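Local coordinates for nuclear hormone receptor HR38 (Drosophila melanogaster, PDB 1PDU), which is an orphan nuclear receptor that mediates an atypical ecdysteroid signalling pathway, at residues N141-D145 with K194-R200; L152-T156 with L201-L205; F135-L139 with K204-L208. All blocks are in the same frame, centred on the assembly; numbering follows the deposited sequence.

Contact 1: residues N141-D145 with K194-R200; sequences NLEID and KQHYFSR
The C-terminal end of helix 128-142 meets the turn that leads into helix 197-202. N141 and L142 are still helical; E143 leaves the helix with positive phi (60/103), and I144 and D145 are extended. On the other side K194 is extended (-128/153), with its CA-to-CB bond toward the other segment, H196 occupies the N-cap position, and Y197 to R200 are helical. The closest CA pair is L142 and R200, 7.8 Å apart. Y197 (chi1 178°, chi2 -93°) lays its ring across the gap so that OH donates a very short hydrogen bond to E143 O, 2.4 Å; the carbonyls of L142 and E143 both lie at the ring edge, with L142 O 3.2 Å from Y197 CE2. The same OH accepts from a water, 2.5 Å, which in turn accepts from D145 N, 2.7 Å. In this ligand-binding domain, a sandwich of helices, the tyrosine thus bridges to the loop joining helices 128-142 and 146-157; D145 is the N-cap of the latter, OD1 bonded to A148 N and OD2 to H184. L142 (t, p) puts CD1 3.5 Å from Y197 CE2 and over one face of the R200 guanidinium, 3.8 Å from NE, while CD2 is 3.7 Å from R200 O. R200 takes m, t, p, the chi3 turn folding its end over the leucine. K194, m at chi1 and trans thereafter, stretches until NZ gives a weak hydrogen bond to L142 O, 3.4 Å, and a long salt bridge to E143 OE2, 3.7 Å.

Contact 2: residues L152-T156 with L201-L205; sequences LCALT and LLGKL
Leucines from two neighbouring helical pieces fill each other's gaps here. Residues 152-156 form regular helix; 201-205 pass from helix 197-202 into helix 204-225 by way of G203 (-65/-7). The chain is tightened there: K204 N bonds to L201 O at 2.9 Å and L205 N to L202 O at 3.0 Å, both three residues back. The CA register runs in the same sense on both sides, L152 with L202 at 7.4 Å and T156 with L205 at 6.9 Å. L205 (m, t) is the main bump. It drops into a hollow made by L152, L155 and T156, with CD1 3.9 Å from L155 CB, and CD2 3.9 Å from L152 O and 3.6 Å from T156 OG1. The threonine, at chi1 m, folds its hydroxyl back onto L152 O (OG1 to O 2.8 Å), so this wall of the hollow has its polar group already paired within its own helix. At the N-terminal end of segment 152-156 the roles swap: L152 (m, t) is the bump that reaches L201 (t, p) and L202 (m, t), its CD1 3.4 Å from L201 CD1 and CD2 4.5 Å from L202 CD2. L202 CD2 also touches L155 CD1 at 3.8 Å, so L202 lies against both L152 and L155. The joint belongs to the buried core of the nuclear receptor ligand-binding domain. Around it, helix 78-100 takes C153 and T156 through L95, helix 167-187 packs on L155 through I177 and on L201 through L181, and L142 of helix 128-142 covers L201 and K204.

Contact 3: residues F135-L139 with K204-L208; sequences FSRSL and KLPEL
F135-L139 of helix 128-142 and K204-L208 of helix 204-225 run antiparallel, the short segments' axes 171° apart in direction and 11.4 Å at closest approach, a wide gap bridged by long side chains. CA atoms pair as F135 with L208 and L139 with K204, each 7.7 Å. F135 (chi1 180°, chi2 67°) sends its ring across: CE1 lies 3.6 Å from both K204 O, near the ring plane, and E207 CB, and CZ lies 3.9 Å from L208 CB. S136 faces elsewhere, its OG bonded to A98 O of helix 78-100. In the layered helical sandwich of the nuclear receptor ligand-binding domain, that helix backs this pair, with A98 packed on F135 and L139, and V94 and L95 on L208. S138 points at the other helix; with chi1 t its OG comes 3.1 Å from K204 CE and 3.8 Å from E207 OE2. Its carbonyl O accepts a weak hydrogen bond from K204 NZ, 3.2 Å, the lysine bending through m, m, t, p to bring its ammonium to the backbone. L139 (m, t) places CD2 4.2 Å from K204 CG, beside the aliphatic part of that lysine, and its CA is 4.0 Å from K204 NZ.

How the contacts relate
Of the segments taking part, those of helix 128-142 come first along the chain: 135-139 goes to contact 3, and the end of that helix with the loop after it (141-145) to contact 1; helix 146-157 follows and offers 152-156 to contact 2. The chain then passes through helix 167-187 before supplying all three partners. Contact 3 closes the widest loop, and contact 1 is nested within it. Contacts 1 and 2 cross, while contacts 2 and 3 draw on overlapping residues, K204 and L205. Adjacent contacts touch: I144 CD1 is 3.5 Å from L201 CD1, and L142 CD2 is 3.7 Å from K204 NZ. Together they tie helices 128-142 and 146-157 to helices 197-202 and 204-225.

Contact 1: residues N141-D145 with K194-R200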
ATOM      1  N   ASN A 141     -10.792   3.876  12.566  1.00 46.62           N
ATOM      2  CA  ASN A 141     -11.943   4.550  13.151  1.00 47.26           C
ATOM      3  C   ASN A 141     -13.150   4.221  12.301  1.00 46.67           C
ATOM      4  O   ASN A 141     -14.248   4.013  12.815  1.00 48.09           O
ATOM      5  CB  ASN A 141     -11.742   6.070  13.192  1.00 48.43           C
ATOM      6  CG  ASN A 141     -10.866   6.505  14.351  1.00 51.25           C
ATOM      7  OD1 ASN A 141     -11.049   6.053  15.490  1.00 51.88           O
ATOM      8  ND2 ASN A 141      -9.915   7.393  14.076  1.00 52.31           N
ATOM      9  N   LEU A 142     -12.933   4.177  10.993  1.00 45.24           N
ATOM     10  CA  LEU A 142     -13.986   3.861  10.048  1.00 44.98           C
ATOM     11  C   LEU A 142     -14.303   2.367  10.088  1.00 45.96           C
ATOM     12  O   LEU A 142     -15.399   1.944   9.714  1.00 46.96           O
ATOM     13  CB  LEU A 142     -13.544   4.244   8.640  1.00 44.56           C
ATOM     14  CG  LEU A 142     -14.490   3.832   7.516  1.00 45.36           C
ATOM     15  CD1 LEU A 142     -15.840   4.479   7.752  1.00 45.74           C
ATOM     16  CD2 LEU A 142     -13.922   4.248   6.168  1.00 45.87           C
ATOM     17  N   GLU A 143     -13.341   1.574  10.554  1.00 45.75           N
ATOM     18  CA  GLU A 143     -13.495   0.124  10.624  1.00 46.44           C
ATOM     19  C   GLU A 143     -13.732  -0.446   9.229  1.00 45.02           C
ATOM     20  O   GLU A 143     -14.833  -0.355   8.676  1.00 43.80           O
ATOM     21  CB  GLU A 143     -14.650  -0.261  11.551  1.00 49.02           C
ATOM     22  CG  GLU A 143     -14.366   0.002  13.023  1.00 53.81           C
ATOM     23  CD  GLU A 143     -15.572  -0.281  13.916  1.00 57.20           C
ATOM     24  OE1 GLU A 143     -15.416  -0.237  15.159  1.00 58.54           O
ATOM     25  OE2 GLU A 143     -16.673  -0.541  13.375  1.00 59.27           O
ATOM     26  N   ILE A 144     -12.673  -1.028   8.673  1.00 42.48           N
ATOM     27  CA  ILE A 144     -12.710  -1.620   7.347  1.00 39.92           C
ATOM     28  C   ILE A 144     -12.377  -3.107   7.465  1.00 38.12           C
ATOM     29  O   ILE A 144     -11.302  -3.467   7.945  1.00 36.13           O
ATOM     30  CB  ILE A 144     -11.683  -0.920   6.417  1.00 40.41           C
ATOM     31  CG1 ILE A 144     -12.017   0.576   6.318  1.00 40.47           C
ATOM     32  CG2 ILE A 144     -11.679  -1.572   5.036  1.00 39.52           C
ATOM     33  CD1 ILE A 144     -10.957   1.413   5.624  1.00 39.90           C
ATOM     34  N   ASP A 145     -13.305  -3.970   7.050  1.00 36.69           N
ATOM     35  CA  ASP A 145     -13.048  -5.408   7.117  1.00 35.68           C
ATOM     36  C   ASP A 145     -12.086  -5.815   5.996  1.00 34.08           C
ATOM     37  O   ASP A 145     -11.830  -5.036   5.068  1.00 32.77           O
ATOM     38  CB  ASP A 145     -14.357  -6.220   7.037  1.00 36.82           C
ATOM     39  CG  ASP A 145     -15.208  -5.868   5.825  1.00 39.61           C
ATOM     40  OD1 ASP A 145     -14.656  -5.573   4.739  1.00 39.90           O
ATOM     41  OD2 ASP A 145     -16.447  -5.908   5.958  1.00 41.30           O
ATOM     42  N   LYS A 194     -23.416   3.097   9.830  1.00 64.12           N
ATOM     43  CA  LYS A 194     -22.736   4.387   9.741  1.00 63.67           C
ATOM     44  C   LYS A 194     -23.158   5.275   8.572  1.00 63.69           C
ATOM     45  O   LYS A 194     -23.599   4.787   7.532  1.00 64.06           O
ATOM     46  CB  LYS A 194     -21.228   4.158   9.688  1.00 63.43           C
ATOM     47  CG  LYS A 194     -20.703   3.358  10.869  1.00 63.48           C
ATOM     48  CD  LYS A 194     -19.195   3.373  10.917  1.00 63.73           C
ATOM     49  CE  LYS A 194     -18.689   2.807  12.228  1.00 64.06           C
ATOM     50  NZ  LYS A 194     -17.220   3.014  12.371  1.00 64.63           N
ATOM     51  N   GLN A 195     -23.012   6.586   8.764  1.00 63.23           N
ATOM     52  CA  GLN A 195     -23.354   7.585   7.752  1.00 62.48           C
ATOM     53  C   GLN A 195     -22.611   7.279   6.451  1.00 61.84           C
ATOM     54  O   GLN A 195     -21.387   7.326   6.404  1.00 62.15           O
ATOM     55  CB  GLN A 195     -22.983   8.974   8.257  1.00 62.77           C
ATOM     56  N   HIS A 196     -23.369   6.996   5.396  1.00 61.35           N
ATOM     57  CA  HIS A 196     -22.820   6.627   4.095  1.00 59.66           C
ATOM     58  C   HIS A 196     -21.396   6.096   4.179  1.00 57.42           C
ATOM     59  O   HIS A 196     -20.444   6.705   3.692  1.00 56.60           O
ATOM     60  CB  HIS A 196     -22.870   7.782   3.100  1.00 62.22           C
ATOM     61  CG  HIS A 196     -22.886   7.321   1.674  1.00 63.80           C
ATOM     62  ND1 HIS A 196     -22.122   6.263   1.232  1.00 63.06           N
ATOM     63  CD2 HIS A 196     -23.596   7.747   0.602  1.00 64.80           C
ATOM     64  CE1 HIS A 196     -22.361   6.054  -0.051  1.00 64.04           C
ATOM     65  NE2 HIS A 196     -23.252   6.941  -0.458  1.00 64.71           N
ATOM     66  N   TYR A 197     -21.277   4.941   4.816  1.00 54.41           N
ATOM     67  CA  TYR A 197     -20.011   4.268   5.003  1.00 51.55           C
ATOM     68  C   TYR A 197     -19.243   4.151   3.696  1.00 50.64           C
ATOM     69  O   TYR A 197     -18.052   4.458   3.624  1.00 50.29           O
ATOM     70  CB  TYR A 197     -20.283   2.887   5.583  1.00 49.73           C
ATOM     71  CG  TYR A 197     -19.062   2.044   5.786  1.00 47.69           C
ATOM     72  CD1 TYR A 197     -18.635   1.156   4.802  1.00 46.06           C
ATOM     73  CD2 TYR A 197     -18.341   2.116   6.972  1.00 47.05           C
ATOM     74  CE1 TYR A 197     -17.525   0.360   5.001  1.00 44.98           C
ATOM     75  CE2 TYR A 197     -17.224   1.321   7.178  1.00 45.91           C
ATOM     76  CZ  TYR A 197     -16.827   0.448   6.189  1.00 44.91           C
ATOM     77  OH  TYR A 197     -15.735  -0.347   6.399  1.00 46.46           O
ATOM     78  N   PHE A 198     -19.938   3.715   2.656  1.00 49.95           N
ATOM     79  CA  PHE A 198     -19.323   3.549   1.354  1.00 49.15           C
ATOM     80  C   PHE A 198     -18.531   4.782   0.926  1.00 49.75           C
ATOM     81  O   PHE A 198     -17.349   4.673   0.593  1.00 50.81           O
ATOM     82  CB  PHE A 198     -20.380   3.238   0.301  1.00 47.44           C
ATOM     83  CG  PHE A 198     -19.803   2.882  -1.027  1.00 46.89           C
ATOM     84  CD1 PHE A 198     -19.123   1.687  -1.198  1.00 45.58           C
ATOM     85  CD2 PHE A 198     -19.902   3.756  -2.100  1.00 47.04           C
ATOM     86  CE1 PHE A 198     -18.550   1.365  -2.413  1.00 46.27           C
ATOM     87  CE2 PHE A 198     -19.331   3.444  -3.324  1.00 46.84           C
ATOM     88  CZ  PHE A 198     -18.652   2.244  -3.481  1.00 46.35           C
ATOM     89  N   SER A 199     -19.181   5.948   0.936  1.00 49.06           N
ATOM     90  CA  SER A 199     -18.537   7.200   0.535  1.00 47.40           C
ATOM     91  C   SER A 199     -17.321   7.509   1.391  1.00 46.86           C
ATOM     92  O   SER A 199     -16.309   7.995   0.889  1.00 46.76           O
ATOM     93  CB  SER A 199     -19.529   8.358   0.618  1.00 46.80           C
ATOM     94  N   ARG A 200     -17.427   7.235   2.687  1.00 46.23           N
ATOM     95  CA  ARG A 200     -16.332   7.483   3.607  1.00 46.03           C
ATOM     96  C   ARG A 200     -15.172   6.541   3.298  1.00 46.30           C
ATOM     97  O   ARG A 200     -14.005   6.880   3.506  1.00 46.26           O
ATOM     98  CB  ARG A 200     -16.815   7.287   5.044  1.00 47.44           C
ATOM     99  CG  ARG A 200     -17.783   8.370   5.502  1.00 49.31           C
ATOM    100  CD  ARG A 200     -18.478   8.009   6.798  1.00 49.00           C
ATOM    101  NE  ARG A 200     -17.546   7.845   7.908  1.00 50.71           N
ATOM    102  CZ  ARG A 200     -17.906   7.439   9.123  1.00 51.96           C
ATOM    103  NH1 ARG A 200     -19.180   7.155   9.375  1.00 53.41           N
ATOM    104  NH2 ARG A 200     -16.999   7.318  10.085  1.00 52.29           N
TER
HETATM  105  O   HOH W   1     -15.740  -2.866   6.428  1.00 45.77           O

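Contact 2: residues L152-T156 with L201-L205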
ATOM      1  N   LEU A 152     -10.131  -1.868  -1.553  1.00 29.27           N
ATOM      2  CA  LEU A 152      -9.500  -0.561  -1.431  1.00 30.34           C
ATOM      3  C   LEU A 152      -8.085  -0.607  -2.038  1.00 29.98           C
ATOM      4  O   LEU A 152      -7.645   0.335  -2.706  1.00 30.38           O
ATOM      5  CB  LEU A 152      -9.451  -0.168   0.046  1.00 33.53           C
ATOM      6  CG  LEU A 152     -10.772   0.252   0.696  1.00 36.16           C
ATOM      7  CD1 LEU A 152     -10.510   0.817   2.089  1.00 36.70           C
ATOM      8  CD2 LEU A 152     -11.463   1.284  -0.184  1.00 35.92           C
ATOM      9  N   CYS A 153      -7.383  -1.716  -1.830  1.00 28.96           N
ATOM     10  CA  CYS A 153      -6.045  -1.879  -2.387  1.00 28.78           C
ATOM     11  C   CYS A 153      -6.100  -1.988  -3.903  1.00 29.60           C
ATOM     12  O   CYS A 153      -5.361  -1.309  -4.605  1.00 29.66           O
ATOM     13  CB  CYS A 153      -5.378  -3.133  -1.835  1.00 28.19           C
ATOM     14  SG  CYS A 153      -4.868  -2.998  -0.129  1.00 31.38           S
ATOM     15  N   ALA A 154      -6.974  -2.857  -4.403  1.00 29.41           N
ATOM     16  CA  ALA A 154      -7.101  -3.051  -5.837  1.00 28.59           C
ATOM     17  C   ALA A 154      -7.497  -1.739  -6.495  1.00 29.41           C
ATOM     18  O   ALA A 154      -7.122  -1.474  -7.641  1.00 29.70           O
ATOM     19  CB  ALA A 154      -8.128  -4.131  -6.133  1.00 26.65           C
ATOM     20  N   LEU A 155      -8.246  -0.912  -5.770  1.00 30.48           N
ATOM     21  CA  LEU A 155      -8.676   0.375  -6.308  1.00 31.37           C
ATOM     22  C   LEU A 155      -7.551   1.399  -6.272  1.00 32.11           C
ATOM     23  O   LEU A 155      -7.595   2.407  -6.973  1.00 33.84           O
ATOM     24  CB  LEU A 155      -9.884   0.903  -5.545  1.00 31.18           C
ATOM     25  CG  LEU A 155     -11.226   0.247  -5.877  1.00 32.87           C
ATOM     26  CD1 LEU A 155     -12.302   0.871  -4.993  1.00 33.55           C
ATOM     27  CD2 LEU A 155     -11.570   0.434  -7.359  1.00 31.61           C
ATOM     28  N   THR A 156      -6.540   1.150  -5.452  1.00 32.65           N
ATOM     29  CA  THR A 156      -5.405   2.057  -5.384  1.00 32.38           C
ATOM     30  C   THR A 156      -4.553   1.795  -6.624  1.00 32.58           C
ATOM     31  O   THR A 156      -3.942   2.702  -7.180  1.00 31.30           O
ATOM     32  CB  THR A 156      -4.565   1.799  -4.128  1.00 32.98           C
ATOM     33  OG1 THR A 156      -5.382   1.994  -2.966  1.00 33.86           O
ATOM     34  CG2 THR A 156      -3.370   2.744  -4.076  1.00 32.37           C
ATOM     35  N   LEU A 201     -15.507   5.361   2.787  1.00 45.68           N
ATOM     36  CA  LEU A 201     -14.511   4.365   2.440  1.00 45.16           C
ATOM     37  C   LEU A 201     -13.659   4.869   1.283  1.00 45.06           C
ATOM     38  O   LEU A 201     -12.450   5.031   1.420  1.00 44.90           O
ATOM     39  CB  LEU A 201     -15.198   3.053   2.051  1.00 45.42           C
ATOM     40  CG  LEU A 201     -14.336   1.788   2.000  1.00 45.12           C
ATOM     41  CD1 LEU A 201     -13.604   1.603   3.323  1.00 44.54           C
ATOM     42  CD2 LEU A 201     -15.228   0.589   1.713  1.00 45.37           C
ATOM     43  N   LEU A 202     -14.297   5.123   0.146  1.00 44.74           N
ATOM     44  CA  LEU A 202     -13.588   5.611  -1.030  1.00 44.73           C
ATOM     45  C   LEU A 202     -12.867   6.928  -0.760  1.00 44.85           C
ATOM     46  O   LEU A 202     -11.840   7.226  -1.383  1.00 44.78           O
ATOM     47  CB  LEU A 202     -14.565   5.788  -2.189  1.00 44.26           C
ATOM     48  CG  LEU A 202     -15.255   4.499  -2.640  1.00 45.55           C
ATOM     49  CD1 LEU A 202     -16.118   4.790  -3.867  1.00 46.10           C
ATOM     50  CD2 LEU A 202     -14.214   3.443  -2.970  1.00 44.12           C
ATOM     51  N   GLY A 203     -13.410   7.705   0.176  1.00 44.57           N
ATOM     52  CA  GLY A 203     -12.826   8.989   0.528  1.00 43.64           C
ATOM     53  C   GLY A 203     -11.460   8.851   1.165  1.00 44.00           C
ATOM     54  O   GLY A 203     -10.772   9.844   1.410  1.00 45.11           O
ATOM     55  N   LYS A 204     -11.061   7.615   1.443  1.00 43.63           N
ATOM     56  CA  LYS A 204      -9.756   7.361   2.037  1.00 41.45           C
ATOM     57  C   LYS A 204      -8.654   7.328   0.979  1.00 40.21           C
ATOM     58  O   LYS A 204      -7.487   7.540   1.295  1.00 38.65           O
ATOM     59  CB  LYS A 204      -9.781   6.044   2.817  1.00 42.27           C
ATOM     60  CG  LYS A 204     -10.521   6.158   4.140  1.00 44.16           C
ATOM     61  CD  LYS A 204      -9.859   7.225   5.002  1.00 46.17           C
ATOM     62  CE  LYS A 204     -10.735   7.631   6.165  1.00 48.16           C
ATOM     63  NZ  LYS A 204     -11.085   6.453   6.993  1.00 50.12           N
ATOM     64  N   LEU A 205      -9.023   7.080  -0.275  1.00 39.03           N
ATOM     65  CA  LEU A 205      -8.024   7.018  -1.340  1.00 39.56           C
ATOM     66  C   LEU A 205      -7.342   8.362  -1.603  1.00 39.29           C
ATOM     67  O   LEU A 205      -6.123   8.419  -1.806  1.00 38.88           O
ATOM     68  CB  LEU A 205      -8.642   6.453  -2.629  1.00 38.65           C
ATOM     69  CG  LEU A 205      -9.142   5.010  -2.483  1.00 39.14           C
ATOM     70  CD1 LEU A 205      -9.533   4.442  -3.841  1.00 40.40           C
ATOM     71  CD2 LEU A 205      -8.055   4.151  -1.862  1.00 39.80           C
TER

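Contact 3: residues F135-L139 with K204-L208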
ATOM      1  N   PHE A 135      -2.959   8.399   9.480  1.00 37.36           N
ATOM      2  CA  PHE A 135      -3.853   7.834   8.471  1.00 36.05           C
ATOM      3  C   PHE A 135      -4.338   6.465   8.963  1.00 35.72           C
ATOM      4  O   PHE A 135      -5.486   6.083   8.768  1.00 35.50           O
ATOM      5  CB  PHE A 135      -3.099   7.684   7.153  1.00 35.39           C
ATOM      6  CG  PHE A 135      -3.923   7.118   6.032  1.00 33.98           C
ATOM      7  CD1 PHE A 135      -4.991   7.833   5.501  1.00 33.74           C
ATOM      8  CD2 PHE A 135      -3.620   5.872   5.496  1.00 32.78           C
ATOM      9  CE1 PHE A 135      -5.741   7.313   4.451  1.00 32.18           C
ATOM     10  CE2 PHE A 135      -4.363   5.351   4.450  1.00 31.86           C
ATOM     11  CZ  PHE A 135      -5.425   6.073   3.928  1.00 32.03           C
ATOM     12  N   SER A 136      -3.441   5.736   9.610  1.00 36.70           N
ATOM     13  CA  SER A 136      -3.739   4.424  10.157  1.00 38.04           C
ATOM     14  C   SER A 136      -4.937   4.499  11.108  1.00 39.53           C
ATOM     15  O   SER A 136      -5.911   3.755  10.954  1.00 38.59           O
ATOM     16  CB  SER A 136      -2.509   3.892  10.902  1.00 37.92           C
ATOM     17  OG  SER A 136      -2.758   2.640  11.519  1.00 38.87           O
ATOM     18  N   ARG A 137      -4.865   5.399  12.083  1.00 41.73           N
ATOM     19  CA  ARG A 137      -5.952   5.556  13.047  1.00 43.58           C
ATOM     20  C   ARG A 137      -7.240   5.923  12.318  1.00 43.53           C
ATOM     21  O   ARG A 137      -8.328   5.479  12.690  1.00 44.13           O
ATOM     22  CB  ARG A 137      -5.597   6.622  14.089  1.00 44.29           C
ATOM     23  CG  ARG A 137      -4.375   6.262  14.926  1.00 46.85           C
ATOM     24  CD  ARG A 137      -4.133   7.263  16.055  1.00 47.87           C
ATOM     25  NE  ARG A 137      -3.718   8.583  15.574  1.00 49.43           N
ATOM     26  CZ  ARG A 137      -2.454   9.002  15.506  1.00 49.14           C
ATOM     27  NH1 ARG A 137      -2.182  10.220  15.053  1.00 48.99           N
ATOM     28  NH2 ARG A 137      -1.462   8.209  15.900  1.00 48.96           N
ATOM     29  N   SER A 138      -7.111   6.723  11.267  1.00 43.21           N
ATOM     30  CA  SER A 138      -8.273   7.121  10.486  1.00 43.36           C
ATOM     31  C   SER A 138      -8.964   5.879   9.899  1.00 43.13           C
ATOM     32  O   SER A 138     -10.188   5.744   9.986  1.00 42.43           O
ATOM     33  CB  SER A 138      -7.850   8.073   9.357  1.00 44.24           C
ATOM     34  OG  SER A 138      -8.957   8.454   8.543  1.00 46.68           O
ATOM     35  N   LEU A 139      -8.176   4.979   9.307  1.00 41.75           N
ATOM     36  CA  LEU A 139      -8.717   3.751   8.712  1.00 40.81           C
ATOM     37  C   LEU A 139      -9.498   2.915   9.721  1.00 40.86           C
ATOM     38  O   LEU A 139     -10.619   2.475   9.457  1.00 38.24           O
ATOM     39  CB  LEU A 139      -7.594   2.881   8.143  1.00 38.16           C
ATOM     40  CG  LEU A 139      -6.821   3.370   6.918  1.00 37.24           C
ATOM     41  CD1 LEU A 139      -5.655   2.432   6.653  1.00 34.15           C
ATOM     42  CD2 LEU A 139      -7.747   3.448   5.719  1.00 34.11           C
ATOM     43  N   LYS A 204     -11.061   7.615   1.443  1.00 43.63           N
ATOM     44  CA  LYS A 204      -9.756   7.361   2.037  1.00 41.45           C
ATOM     45  C   LYS A 204      -8.654   7.328   0.979  1.00 40.21           C
ATOM     46  O   LYS A 204      -7.487   7.540   1.295  1.00 38.65           O
ATOM     47  CB  LYS A 204      -9.781   6.044   2.817  1.00 42.27           C
ATOM     48  CG  LYS A 204     -10.521   6.158   4.140  1.00 44.16           C
ATOM     49  CD  LYS A 204      -9.859   7.225   5.002  1.00 46.17           C
ATOM     50  CE  LYS A 204     -10.735   7.631   6.165  1.00 48.16           C
ATOM     51  NZ  LYS A 204     -11.085   6.453   6.993  1.00 50.12           N
ATOM     52  N   LEU A 205      -9.023   7.080  -0.275  1.00 39.03           N
ATOM     53  CA  LEU A 205      -8.024   7.018  -1.340  1.00 39.56           C
ATOM     54  C   LEU A 205      -7.342   8.362  -1.603  1.00 39.29           C
ATOM     55  O   LEU A 205      -6.123   8.419  -1.806  1.00 38.88           O
ATOM     56  CB  LEU A 205      -8.642   6.453  -2.629  1.00 38.65           C
ATOM     57  CG  LEU A 205      -9.142   5.010  -2.483  1.00 39.14           C
ATOM     58  CD1 LEU A 205      -9.533   4.442  -3.841  1.00 40.40           C
ATOM     59  CD2 LEU A 205      -8.055   4.151  -1.862  1.00 39.80           C
ATOM     60  N   PRO A 206      -8.113   9.461  -1.608  1.00 39.29           N
ATOM     61  CA  PRO A 206      -7.483  10.768  -1.849  1.00 38.78           C
ATOM     62  C   PRO A 206      -6.477  11.091  -0.743  1.00 38.39           C
ATOM     63  O   PRO A 206      -5.419  11.665  -1.006  1.00 37.19           O
ATOM     64  CB  PRO A 206      -8.664  11.731  -1.852  1.00 39.53           C
ATOM     65  CG  PRO A 206      -9.795  10.866  -2.390  1.00 40.73           C
ATOM     66  CD  PRO A 206      -9.586   9.563  -1.656  1.00 39.43           C
ATOM     67  N   GLU A 207      -6.810  10.713   0.492  1.00 38.04           N
ATOM     68  CA  GLU A 207      -5.924  10.962   1.626  1.00 38.21           C
ATOM     69  C   GLU A 207      -4.638  10.196   1.400  1.00 37.41           C
ATOM     70  O   GLU A 207      -3.543  10.736   1.564  1.00 38.60           O
ATOM     71  CB  GLU A 207      -6.554  10.494   2.939  1.00 40.27           C
ATOM     72  CG  GLU A 207      -7.934  11.058   3.205  1.00 44.56           C
ATOM     73  CD  GLU A 207      -8.467  10.696   4.584  1.00 46.14           C
ATOM     74  OE1 GLU A 207      -9.696  10.809   4.779  1.00 49.71           O
ATOM     75  OE2 GLU A 207      -7.669  10.316   5.471  1.00 46.13           O
ATOM     76  N   LEU A 208      -4.782   8.929   1.030  1.00 36.11           N
ATOM     77  CA  LEU A 208      -3.638   8.078   0.758  1.00 35.12           C
ATOM     78  C   LEU A 208      -2.765   8.722  -0.331  1.00 34.62           C
ATOM     79  O   LEU A 208      -1.539   8.722  -0.231  1.00 33.07           O
ATOM     80  CB  LEU A 208      -4.109   6.690   0.307  1.00 32.51           C
ATOM     81  CG  LEU A 208      -3.012   5.662  -0.008  1.00 31.74           C
ATOM     82  CD1 LEU A 208      -2.145   5.434   1.230  1.00 28.30           C
ATOM     83  CD2 LEU A 208      -3.661   4.345  -0.463  1.00 31.15           C
TER